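Local coordinates for holo-[acyl-carrier-protein] synthase (Neisseria meningitidis FAM18, PDB 5SUV) that belongs to the 4'-phosphopantetheinyl transferase superfamily and binds coenzyme A in pockets shared between neighbouring subunits of a three-chain assembly, at residues I6-V11 and L119-A124; A55-F60 and V72-I77; P87-G92 and S105-S110. All blocks are in the same frame, centred on the assembly; numbering follows the deposited sequence.

The three contacts lie close together in one small alpha/beta chain, their centres 10 to 12 Å apart. Contact 1 joins the first and last strands, 3-12 and 117-125, so the segments of contacts 2 and 3 fall between its ends; contact 2 comes first along the chain and contact 3 follows. Strand 117-125 also pairs with strand 106-114, which brings contact 3 onto the same sheet: Val122 CG1 lies 3.3 Å from Val107 CG1. Helix 46-63, which carries segment 55-60, also packs on this sheet through Ala59 on Val122, and Phe60 meets Phe89 of contact 3 edge-to-face. Asp9, Glu58 and Phe74 belong to one coenzyme A pocket and Pro87 to another, each completed by a neighbouring subunit.

Contact 1. Residues I6-V11 and L119-A124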
loop_
_atom_site.group_PDB
_atom_site.type_symbol
_atom_site.label_atom_id
_atom_site.label_comp_id
_atom_site.label_asym_id
_atom_site.label_seq_id
_atom_site.Cartn_x
_atom_site.Cartn_y
_atom_site.Cartn_z
ATOM N N ILE A 6 -5.920 7.119 5.582
ATOM C CA ILE A 6 -4.971 6.095 5.182
ATOM C C ILE A 6 -3.676 6.786 4.811
ATOM O O ILE A 6 -3.651 7.981 4.482
ATOM C CB ILE A 6 -5.495 5.253 4.000
ATOM C CG1 ILE A 6 -5.700 6.135 2.789
ATOM C CG2 ILE A 6 -6.808 4.585 4.376
ATOM C CD1 ILE A 6 -6.180 5.326 1.548
ATOM N N GLY A 7 -2.587 6.040 4.908
ATOM C CA GLY A 7 -1.275 6.593 4.631
ATOM C C GLY A 7 -0.350 5.564 4.052
ATOM O O GLY A 7 -0.428 4.365 4.356
ATOM N N THR A 8 0.553 6.033 3.199
ATOM C CA THR A 8 1.572 5.175 2.642
ATOM C C THR A 8 2.878 5.948 2.565
ATOM O O THR A 8 2.897 7.180 2.525
ATOM C CB THR A 8 1.160 4.657 1.250
ATOM O OG1 THR A 8 2.052 3.631 0.839
ATOM C CG2 THR A 8 1.163 5.795 0.239
ATOM N N ASP A 9 3.974 5.203 2.542
ATOM C CA ASP A 9 5.282 5.813 2.394
ATOM C C ASP A 9 6.215 4.785 1.770
ATOM O O ASP A 9 6.166 3.600 2.119
ATOM C CB ASP A 9 5.807 6.289 3.750
ATOM C CG ASP A 9 6.760 7.459 3.636
ATOM O OD1 ASP A 9 6.461 8.419 2.894
ATOM O OD2 ASP A 9 7.807 7.427 4.307
ATOM N N ILE A 10 7.044 5.239 0.836
ATOM C CA ILE A 10 8.160 4.444 0.338
ATOM C C ILE A 10 9.448 5.180 0.662
ATOM O O ILE A 10 9.535 6.406 0.530
ATOM C CB ILE A 10 8.042 4.141 -1.172
ATOM C CG1 ILE A 10 7.462 5.337 -1.915
ATOM C CG2 ILE A 10 7.200 2.881 -1.376
ATOM C CD1 ILE A 10 7.380 5.143 -3.421
ATOM N N VAL A 11 10.429 4.428 1.139
ATOM C CA VAL A 11 11.677 4.973 1.642
ATOM C C VAL A 11 12.811 4.144 1.073
ATOM O O VAL A 11 12.794 2.910 1.171
ATOM C CB VAL A 11 11.735 4.969 3.183
ATOM C CG1 VAL A 11 13.115 5.386 3.667
ATOM C CG2 VAL A 11 10.675 5.887 3.750
ATOM N N LEU A 119 8.623 -0.126 2.469
ATOM C CA LEU A 119 7.252 0.294 2.243
ATOM C C LEU A 119 6.451 0.200 3.534
ATOM O O LEU A 119 6.585 -0.771 4.282
ATOM C CB LEU A 119 6.627 -0.580 1.165
ATOM C CG LEU A 119 5.153 -0.471 0.840
ATOM C CD1 LEU A 119 4.846 0.936 0.433
ATOM C CD2 LEU A 119 4.855 -1.457 -0.284
ATOM N N ALA A 120 5.610 1.210 3.780
ATOM C CA ALA A 120 4.696 1.218 4.916
ATOM C C ALA A 120 3.291 1.589 4.455
ATOM O O ALA A 120 3.110 2.487 3.627
ATOM C CB ALA A 120 5.162 2.202 6.016
ATOM N N PHE A 121 2.300 0.889 5.003
ATOM C CA PHE A 121 0.886 1.202 4.832
ATOM C C PHE A 121 0.250 1.342 6.212
ATOM O O PHE A 121 0.531 0.544 7.108
ATOM C CB PHE A 121 0.131 0.113 4.069
ATOM C CG PHE A 121 0.316 0.146 2.584
ATOM C CD1 PHE A 121 1.490 -0.301 2.003
ATOM C CD2 PHE A 121 -0.709 0.584 1.762
ATOM C CE1 PHE A 121 1.646 -0.288 0.629
ATOM C CE2 PHE A 121 -0.560 0.598 0.385
ATOM C CZ PHE A 121 0.623 0.159 -0.185
ATOM N N VAL A 122 -0.619 2.336 6.367
ATOM C CA VAL A 122 -1.270 2.618 7.639
ATOM C C VAL A 122 -2.732 2.949 7.378
ATOM O O VAL A 122 -3.052 3.740 6.478
ATOM C CB VAL A 122 -0.593 3.794 8.380
ATOM C CG1 VAL A 122 -1.382 4.177 9.619
ATOM C CG2 VAL A 122 0.839 3.452 8.756
ATOM N N VAL A 123 -3.607 2.413 8.224
ATOM C CA VAL A 123 -5.016 2.782 8.223
ATOM C C VAL A 123 -5.419 3.210 9.621
ATOM O O VAL A 123 -5.300 2.431 10.572
ATOM C CB VAL A 123 -5.909 1.629 7.753
ATOM C CG1 VAL A 123 -7.363 2.067 7.740
ATOM C CG2 VAL A 123 -5.465 1.148 6.376
ATOM N N ALA A 124 -5.958 4.413 9.733
ATOM C CA ALA A 124 -6.512 4.918 10.978
ATOM C C ALA A 124 -8.032 4.806 10.931
ATOM O O ALA A 124 -8.661 5.245 9.957
ATOM C CB ALA A 124 -6.072 6.360 11.185
#
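Gly7 and Val122 face each other as one of two hydrogen-bonded pairs of two antiparallel strands, 6-11 and 119-124, whose axes approach to 4.7 Å at 169°. Gly7 N gives to Val122 O at 2.8 Å, and Val122 N returns a bond to Gly7 O at 2.9 Å. Asp9 and Ala120 form the other hydrogen-bonded pair, Ala120 N lying in the plane of the Asp9 carbonyl. Ala120 O accepts twice, from Asp9 N at 3.0 Å and from Thr8 OG1 at 3.2 Å. Thr8 can give this second bond because its OG1 stands anti to the backbone N (chi1 -169°). The same hydroxyl sits over the centre of the Phe121 ring, 3.8 Å above its plane, the two side chains running side by side. On this face Leu119 brings CD1 to within 3.5 Å of Ile10 CG2, while its CD2 meets the Phe121 edge in plane. The face is also a subunit interface, Phe121 packing on Phe121 of both other subunits. Separately, the backbone of strand 3-12 bonds to the second subunit, Thr8 N to Ser110 OG. The other face carries Asp9, Ala120 and Val122, with Val122 against Ala59 and Ala63 of helix 46-63. This pairing puts strand 117-125 in the middle of the three-stranded antiparallel sheet, between 3-12 and 106-114, with one face in the trimer core and Asp9 of the coenzyme A pocket on the other.

Contact 2. Residues A55-F60 and V72-I77. With COA (coenzyme A), chain D.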
loop_
_atom_site.group_PDB
_atom_site.type_symbol
_atom_site.label_atom_id
_atom_site.label_comp_id
_atom_site.label_asym_id
_atom_site.label_seq_id
_atom_site.Cartn_x
_atom_site.Cartn_y
_atom_site.Cartn_z
ATOM N N ALA A 55 9.541 5.301 7.460
ATOM C CA ALA A 55 8.381 5.079 6.599
ATOM C C ALA A 55 7.102 4.951 7.421
ATOM O O ALA A 55 6.060 5.496 7.051
ATOM C CB ALA A 55 8.562 3.828 5.741
ATOM N N ALA A 56 7.164 4.215 8.531
ATOM C CA ALA A 56 5.971 3.988 9.339
ATOM C C ALA A 56 5.477 5.290 9.958
ATOM O O ALA A 56 4.272 5.544 10.011
ATOM C CB ALA A 56 6.273 2.958 10.427
ATOM N N LYS A 57 6.393 6.122 10.437
ATOM C CA LYS A 57 5.973 7.394 11.016
ATOM C C LYS A 57 5.402 8.318 9.948
ATOM O O LYS A 57 4.395 8.997 10.169
ATOM C CB LYS A 57 7.148 8.044 11.726
ATOM C CG LYS A 57 7.711 7.185 12.840
ATOM C CD LYS A 57 9.066 7.692 13.292
ATOM C CE LYS A 57 9.745 6.721 14.266
ATOM N NZ LYS A 57 9.628 7.181 15.691
ATOM N N GLU A 58 6.021 8.355 8.770
ATOM C CA GLU A 58 5.477 9.209 7.730
ATOM C C GLU A 58 4.101 8.721 7.287
ATOM O O GLU A 58 3.197 9.534 7.073
ATOM C CB GLU A 58 6.444 9.289 6.548
ATOM C CG GLU A 58 7.710 10.059 6.859
ATOM C CD GLU A 58 8.409 10.583 5.616
ATOM O OE1 GLU A 58 8.933 11.719 5.654
ATOM O OE2 GLU A 58 8.437 9.854 4.599
ATOM N N ALA A 59 3.917 7.400 7.145
ATOM C CA ALA A 59 2.609 6.900 6.742
ATOM C C ALA A 59 1.587 7.168 7.832
ATOM O O ALA A 59 0.434 7.495 7.539
ATOM C CB ALA A 59 2.657 5.412 6.423
ATOM N N PHE A 60 1.992 7.038 9.101
ATOM C CA PHE A 60 1.095 7.397 10.193
ATOM C C PHE A 60 0.632 8.844 10.058
ATOM O O PHE A 60 -0.565 9.146 10.126
ATOM C CB PHE A 60 1.792 7.172 11.540
ATOM C CG PHE A 60 0.925 7.534 12.731
ATOM C CD1 PHE A 60 0.822 8.847 13.155
ATOM C CD2 PHE A 60 0.215 6.558 13.403
ATOM C CE1 PHE A 60 0.028 9.186 14.246
ATOM C CE2 PHE A 60 -0.585 6.883 14.489
ATOM C CZ PHE A 60 -0.680 8.203 14.902
ATOM N N VAL A 72 1.650 15.133 16.357
ATOM C CA VAL A 72 1.908 14.087 15.384
ATOM C C VAL A 72 3.344 14.284 14.925
ATOM O O VAL A 72 3.595 14.869 13.863
ATOM C CB VAL A 72 0.917 14.146 14.203
ATOM C CG1 VAL A 72 1.144 12.992 13.246
ATOM C CG2 VAL A 72 -0.507 14.096 14.703
ATOM N N SER A 73 4.287 13.798 15.724
ATOM C CA SER A 73 5.709 14.010 15.505
ATOM C C SER A 73 6.457 12.684 15.500
ATOM O O SER A 73 5.992 11.664 16.023
ATOM C CB SER A 73 6.295 14.930 16.571
ATOM O OG SER A 73 6.112 14.379 17.863
ATOM N N PHE A 74 7.653 12.710 14.907
ATOM C CA PHE A 74 8.489 11.519 14.924
ATOM C C PHE A 74 8.732 11.039 16.343
ATOM O O PHE A 74 8.763 9.831 16.597
ATOM C CB PHE A 74 9.819 11.799 14.233
ATOM C CG PHE A 74 9.685 12.069 12.766
ATOM C CD1 PHE A 74 9.403 11.049 11.885
ATOM C CD2 PHE A 74 9.854 13.346 12.278
ATOM C CE1 PHE A 74 9.294 11.298 10.521
ATOM C CE2 PHE A 74 9.745 13.605 10.925
ATOM C CZ PHE A 74 9.457 12.586 10.047
ATOM N N ARG A 75 8.919 11.970 17.278
ATOM C CA ARG A 75 9.262 11.590 18.642
ATOM C C ARG A 75 8.071 11.091 19.449
ATOM O O ARG A 75 8.284 10.557 20.549
ATOM C CB ARG A 75 9.903 12.760 19.389
ATOM C CG ARG A 75 11.331 13.033 18.989
ATOM C CD ARG A 75 11.970 14.022 19.945
ATOM N NE ARG A 75 13.351 14.314 19.578
ATOM C CZ ARG A 75 13.716 15.214 18.669
ATOM N NH1 ARG A 75 12.805 15.923 18.014
ATOM N NH2 ARG A 75 15.001 15.406 18.409
ATOM N N ASN A 76 6.851 11.200 18.908
ATOM C CA ASN A 76 5.654 10.682 19.555
ATOM C C ASN A 76 5.101 9.432 18.887
ATOM O O ASN A 76 4.197 8.807 19.448
ATOM C CB ASN A 76 4.540 11.748 19.590
ATOM C CG ASN A 76 4.670 12.705 20.777
ATOM O OD1 ASN A 76 5.373 12.423 21.753
ATOM N ND2 ASN A 76 4.015 13.848 20.679
ATOM N N ILE A 77 5.601 9.051 17.714
ATOM C CA ILE A 77 5.082 7.903 16.972
ATOM C C ILE A 77 6.113 6.786 17.088
ATOM O O ILE A 77 7.142 6.811 16.405
ATOM C CB ILE A 77 4.828 8.237 15.502
ATOM C CG1 ILE A 77 3.866 9.416 15.324
ATOM C CG2 ILE A 77 4.328 6.989 14.784
ATOM C CD1 ILE A 77 3.997 10.049 13.946
HETATM N N1A COA D . -2.146 14.382 5.223
HETATM C C2A COA D . -1.973 13.320 4.404
HETATM N N3A COA D . -1.164 13.249 3.354
HETATM C C4A COA D . -0.449 14.401 3.099
HETATM C C5A COA D . -0.515 15.613 3.859
HETATM C C6A COA D . -1.421 15.509 4.940
HETATM N N6A COA D . -1.617 16.515 5.706
HETATM N N7A COA D . 0.270 16.544 3.380
HETATM C C8A COA D . 0.818 15.938 2.350
HETATM N N9A COA D . 0.423 14.660 2.153
HETATM C C1B COA D . 0.795 13.705 1.074
HETATM C C2B COA D . 0.484 14.373 -0.343
HETATM O O2B COA D . -0.216 13.525 -1.156
HETATM C C3B COA D . 1.959 14.579 -0.829
HETATM O O3B COA D . 2.112 14.466 -2.124
HETATM P P3B COA D . 1.281 15.630 -3.165
HETATM O O7A COA D . 1.417 16.834 -2.510
HETATM O O8A COA D . -0.120 15.105 -3.203
HETATM O O9A COA D . 2.068 15.481 -4.366
HETATM C C4B COA D . 2.592 13.348 -0.162
HETATM O O4B COA D . 2.125 13.383 1.133
HETATM C C5B COA D . 4.122 13.325 -0.174
HETATM O O5B COA D . 4.520 12.112 0.344
HETATM P P1A COA D . 6.078 11.779 0.132
HETATM O O1A COA D . 6.391 11.799 -1.235
HETATM O O2A COA D . 6.352 10.618 1.035
HETATM O O3A COA D . 6.690 13.230 0.659
HETATM P P2A COA D . 7.533 13.356 1.987
HETATM O O4A COA D . 7.937 14.702 1.987
HETATM O O5A COA D . 8.448 12.178 2.158
HETATM O O6A COA D . 6.472 13.209 3.322
HETATM C CBP COA D . 5.049 14.443 4.765
HETATM C CCP COA D . 5.524 14.129 3.307
HETATM C CDP COA D . 3.567 14.591 4.740
HETATM C CEP COA D . 5.412 13.408 5.796
HETATM C CAP COA D . 5.681 15.732 5.127
HETATM O OAP COA D . 5.191 16.738 4.306
HETATM C C9P COA D . 5.430 16.149 6.543
HETATM O O9P COA D . 4.353 16.494 6.883
HETATM N N8P COA D . 6.475 16.169 7.441
HETATM C C7P COA D . 7.813 15.788 7.085
HETATM C C6P COA D . 8.769 16.851 7.653
HETATM C C5P COA D . 9.996 16.149 8.109
HETATM O O5P COA D . 10.237 15.960 9.260
HETATM N N4P COA D . 10.884 15.714 7.138
HETATM C C3P COA D . 12.077 14.966 7.545
HETATM C C2P COA D . 12.980 15.775 8.437
HETATM S S1P COA D . 14.243 14.666 9.028
#
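Lys57 reaches from helix 46-63 to segment 72-77, where NZ bonds to two backbone carbonyls, Ile77 O at 2.6 Å and Phe74 O at 2.9 Å. The Ile77 bond runs nearly along the C=O axis, with a C=O...N angle of 161°; the Phe74 bond comes in tilted from the carbonyl plane. A bend at the last torsion (chi4 -102°) sets NZ toward these oxygens. Ile31 O and the carboxylate of Glu36 also bind the ammonium group, so the buried charge is probably well compensated. Behind the charge, the methylenes do apolar work: CD touches the edge of the Phe74 ring in plane, 3.7 Å from CD1, while CG meets Ile77 CG2 as the two side chains slide past each other in opposite directions. One carbonyl gripped by NZ belongs to a type I beta turn, Ser73-Asn76, and the other, of Ile77, follows it; closed by Asn76 N to Ser73 O at 3.0 Å, the turn leads into strand 77-81. Glu58, one residue on, crosses Phe74 obliquely, its CG 4.2 Å from CE1. Both residues line the coenzyme A pocket: the Glu58 carboxylate lies near the diphosphate oxygens, and pantetheine O5P approaches the edge of the Phe74 ring. A turn of the helix after Ala56, Phe60 has CG anti to the backbone N (chi1 180°), which starts the ring toward Ile77. Ile77 CG2 lies over one face of its ring, Ile77 CD1 comes to 3.5 Å from CD1 of the ring, and Val72 CG1 touches the edge at CE1.

Contact 3. Residues P87-G92 and S105-S110; sequences PEFFYG and SRVSLS. With COA (coenzyme A), chain F.
Val107 O and Phe89 N are joined through a water that lies 2.8 Å from each, accepting from the amide and donating to the carbonyl. A second water accepts from Leu109 N at 3.0 Å and donates to Pro87 O, and a third connects Val107 N with the Tyr91 hydroxyl, which it meets in the plane of that ring. No direct hydrogen bond joins the two segments; the axes of strands 87-91 and 106-110 come no nearer than 6.1 Å and run 139° apart, and the waters bridge between them. Phe89 fills the interval. Leu109 crosses it at about a right angle and lays CD2 over one ring face, offset toward the rim, in a CH-pi contact of 4.1 Å to the centroid. Leu109 CB touches the ring at CE2, and Val107 CG1 approaches the same atom obliquely at 3.8 Å. Val107 O lies at the ring edge, in plane. Farther along, Tyr91 brings its hydroxyl oxygen 3.5 Å from Val107 CB. At the other end Pro87, which is poorly ordered, sets CB against Leu109 CD2, and its CG lies 3.4 Å from O2B of coenzyme A; His81, Lys52 and Ser112 bond to the same ligand. Val122 of strand 117-125 packs on Leu109. The hairpin strand 87-91 is thus joined to strand 106-114 by apolar side chains and by three bridging waters, which satisfy backbone groups on both strands without direct strand pairing.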
loop_
_atom_site.group_PDB
_atom_site.type_symbol
_atom_site.label_atom_id
_atom_site.label_comp_id
_atom_site.label_asym_id
_atom_site.label_seq_id
_atom_site.Cartn_x
_atom_site.Cartn_y
_atom_site.Cartn_z
ATOM N N PRO A 87 3.900 -5.670 13.468
ATOM C CA PRO A 87 4.243 -4.317 13.912
ATOM C C PRO A 87 3.005 -3.578 14.386
ATOM O O PRO A 87 1.895 -3.808 13.894
ATOM C CB PRO A 87 4.824 -3.668 12.652
ATOM C CG PRO A 87 4.075 -4.335 11.544
ATOM C CD PRO A 87 3.862 -5.764 11.996
ATOM N N GLU A 88 3.212 -2.673 15.347
ATOM C CA GLU A 88 2.124 -1.879 15.907
ATOM C C GLU A 88 2.691 -0.589 16.494
ATOM O O GLU A 88 3.868 -0.511 16.858
ATOM C CB GLU A 88 1.347 -2.674 16.967
ATOM C CG GLU A 88 2.207 -3.199 18.095
ATOM C CD GLU A 88 1.479 -4.196 18.981
ATOM O OE1 GLU A 88 0.437 -4.739 18.551
ATOM O OE2 GLU A 88 1.955 -4.440 20.108
ATOM N N PHE A 89 1.831 0.421 16.590
ATOM C CA PHE A 89 2.232 1.738 17.077
ATOM C C PHE A 89 2.080 1.847 18.585
ATOM O O PHE A 89 1.156 1.273 19.168
ATOM C CB PHE A 89 1.391 2.836 16.425
ATOM C CG PHE A 89 1.673 3.047 14.974
ATOM C CD1 PHE A 89 2.881 3.579 14.564
ATOM C CD2 PHE A 89 0.720 2.734 14.019
ATOM C CE1 PHE A 89 3.135 3.786 13.222
ATOM C CE2 PHE A 89 0.968 2.943 12.668
ATOM C CZ PHE A 89 2.164 3.473 12.274
ATOM N N PHE A 90 2.986 2.600 19.205
ATOM C CA PHE A 90 2.792 3.119 20.554
ATOM C C PHE A 90 3.039 4.620 20.499
ATOM O O PHE A 90 3.670 5.126 19.566
ATOM C CB PHE A 90 3.697 2.409 21.575
ATOM C CG PHE A 90 5.145 2.780 21.480
ATOM C CD1 PHE A 90 5.624 3.904 22.132
ATOM C CD2 PHE A 90 6.037 1.985 20.775
ATOM C CE1 PHE A 90 6.955 4.243 22.059
ATOM C CE2 PHE A 90 7.378 2.317 20.711
ATOM C CZ PHE A 90 7.833 3.450 21.342
ATOM N N TYR A 91 2.471 5.354 21.458
ATOM C CA TYR A 91 2.363 6.793 21.325
ATOM C C TYR A 91 2.911 7.499 22.550
ATOM O O TYR A 91 2.770 7.021 23.679
ATOM C CB TYR A 91 0.909 7.227 21.122
ATOM C CG TYR A 91 0.241 6.472 20.034
ATOM C CD1 TYR A 91 0.675 6.613 18.734
ATOM C CD2 TYR A 91 -0.818 5.623 20.292
ATOM C CE1 TYR A 91 0.079 5.921 17.713
ATOM C CE2 TYR A 91 -1.440 4.930 19.254
ATOM C CZ TYR A 91 -0.977 5.079 17.982
ATOM O OH TYR A 91 -1.581 4.396 16.939
ATOM N N GLY A 92 3.530 8.648 22.300
ATOM C CA GLY A 92 3.843 9.583 23.359
ATOM C C GLY A 92 2.543 10.142 23.896
ATOM O O GLY A 92 1.531 10.191 23.198
ATOM N N SER A 105 -9.646 5.296 17.006
ATOM C CA SER A 105 -9.662 4.180 17.935
ATOM C C SER A 105 -8.506 3.222 17.727
ATOM O O SER A 105 -8.036 2.600 18.686
ATOM C CB SER A 105 -10.962 3.395 17.792
ATOM O OG SER A 105 -11.077 2.891 16.468
ATOM N N ARG A 106 -8.080 3.045 16.485
ATOM C CA ARG A 106 -7.056 2.061 16.183
ATOM C C ARG A 106 -6.322 2.514 14.936
ATOM O O ARG A 106 -6.946 2.962 13.974
ATOM C CB ARG A 106 -7.667 0.674 15.964
ATOM C CG ARG A 106 -6.704 -0.374 15.408
ATOM C CD ARG A 106 -5.700 -0.836 16.452
ATOM N NE ARG A 106 -6.320 -1.698 17.454
ATOM C CZ ARG A 106 -6.690 -2.958 17.236
ATOM N NH1 ARG A 106 -6.511 -3.513 16.042
ATOM N NH2 ARG A 106 -7.245 -3.662 18.214
ATOM N N VAL A 107 -5.003 2.410 14.959
ATOM C CA VAL A 107 -4.201 2.661 13.769
ATOM C C VAL A 107 -3.419 1.394 13.467
ATOM O O VAL A 107 -2.618 0.943 14.295
ATOM C CB VAL A 107 -3.259 3.857 13.949
ATOM C CG1 VAL A 107 -2.582 4.170 12.647
ATOM C CG2 VAL A 107 -4.028 5.082 14.437
ATOM N N SER A 108 -3.656 0.823 12.286
ATOM C CA SER A 108 -3.030 -0.416 11.841
ATOM C C SER A 108 -1.830 -0.118 10.948
ATOM O O SER A 108 -1.796 0.889 10.237
ATOM C CB SER A 108 -4.045 -1.277 11.089
ATOM O OG SER A 108 -5.064 -1.714 11.963
ATOM N N LEU A 109 -0.832 -0.998 11.014
ATOM C CA LEU A 109 0.437 -0.807 10.330
ATOM C C LEU A 109 0.851 -2.104 9.661
ATOM O O LEU A 109 0.805 -3.168 10.285
ATOM C CB LEU A 109 1.533 -0.404 11.320
ATOM C CG LEU A 109 2.986 -0.333 10.837
ATOM C CD1 LEU A 109 3.078 0.675 9.724
ATOM C CD2 LEU A 109 3.918 0.044 12.001
ATOM N N SER A 110 1.333 -1.996 8.432
ATOM C CA SER A 110 2.066 -3.085 7.812
ATOM C C SER A 110 3.315 -2.537 7.149
ATOM O O SER A 110 3.317 -1.431 6.611
ATOM C CB SER A 110 1.221 -3.828 6.761
ATOM O OG SER A 110 1.931 -4.948 6.244
HETATM N N1A COA F . 2.095 -10.287 11.185
HETATM C C2A COA F . 2.179 -9.159 10.469
HETATM N N3A COA F . 3.265 -8.583 10.032
HETATM C C4A COA F . 4.471 -9.236 10.371
HETATM C C5A COA F . 4.550 -10.432 11.145
HETATM C C6A COA F . 3.303 -10.911 11.521
HETATM N N6A COA F . 3.240 -12.012 12.230
HETATM N N7A COA F . 5.737 -10.831 11.306
HETATM C C8A COA F . 6.441 -9.922 10.687
HETATM N N9A COA F . 5.724 -8.944 10.101
HETATM C C1B COA F . 6.213 -7.829 9.383
HETATM C C2B COA F . 7.244 -6.978 10.285
HETATM O O2B COA F . 6.990 -5.623 10.270
HETATM C C3B COA F . 8.523 -7.275 9.506
HETATM O O3B COA F . 9.405 -6.270 9.507
HETATM P P3B COA F . 9.878 -5.714 11.137
HETATM O O7A COA F . 11.104 -5.196 10.700
HETATM O O8A COA F . 8.819 -4.743 11.464
HETATM O O9A COA F . 9.831 -6.994 11.855
HETATM C C4B COA F . 7.898 -7.431 8.102
HETATM O O4B COA F . 6.867 -8.318 8.314
HETATM C C5B COA F . 8.860 -7.985 7.107
HETATM O O5B COA F . 8.210 -7.892 5.837
HETATM P P1A COA F . 8.818 -8.851 4.737
HETATM O O1A COA F . 10.262 -8.591 4.528
HETATM O O2A COA F . 7.817 -8.984 3.647
HETATM O O3A COA F . 8.896 -10.253 5.565
HETATM P P2A COA F . 9.476 -11.449 4.801
HETATM O O4A COA F . 8.972 -11.557 3.471
HETATM O O5A COA F . 10.946 -11.711 5.055
HETATM O O6A COA F . 8.719 -12.662 5.617
HETATM C CBP COA F . 6.628 -13.375 6.391
HETATM C CCP COA F . 7.367 -12.512 5.427
HETATM C CDP COA F . 6.622 -12.665 7.647
HETATM C CEP COA F . 5.196 -13.532 5.955
HETATM C CAP COA F . 7.248 -14.796 6.568
HETATM O OAP COA F . 6.479 -15.582 7.393
HETATM C C9P COA F . 7.371 -15.609 5.263
HETATM O O9P COA F . 6.381 -16.187 4.843
HETATM N N8P COA F . 8.642 -15.715 4.622
HETATM C C7P COA F . 8.846 -16.487 3.346
HETATM C C6P COA F . 7.926 -17.686 3.226
HETATM C C5P COA F . 8.652 -18.860 2.590
HETATM O O5P COA F . 8.538 -19.957 3.024
HETATM N N4P COA F . 9.442 -18.655 1.463
HETATM C C3P COA F . 10.143 -19.789 0.861
HETATM C C2P COA F . 9.320 -20.473 -0.199
HETATM S S1P COA F . 8.632 -22.078 0.390
HETATM O O HOH W 1 -0.989 -3.221 12.983
HETATM O O HOH W 2 -0.713 -0.357 15.832
HETATM O O HOH W 3 -3.536 2.424 17.650
#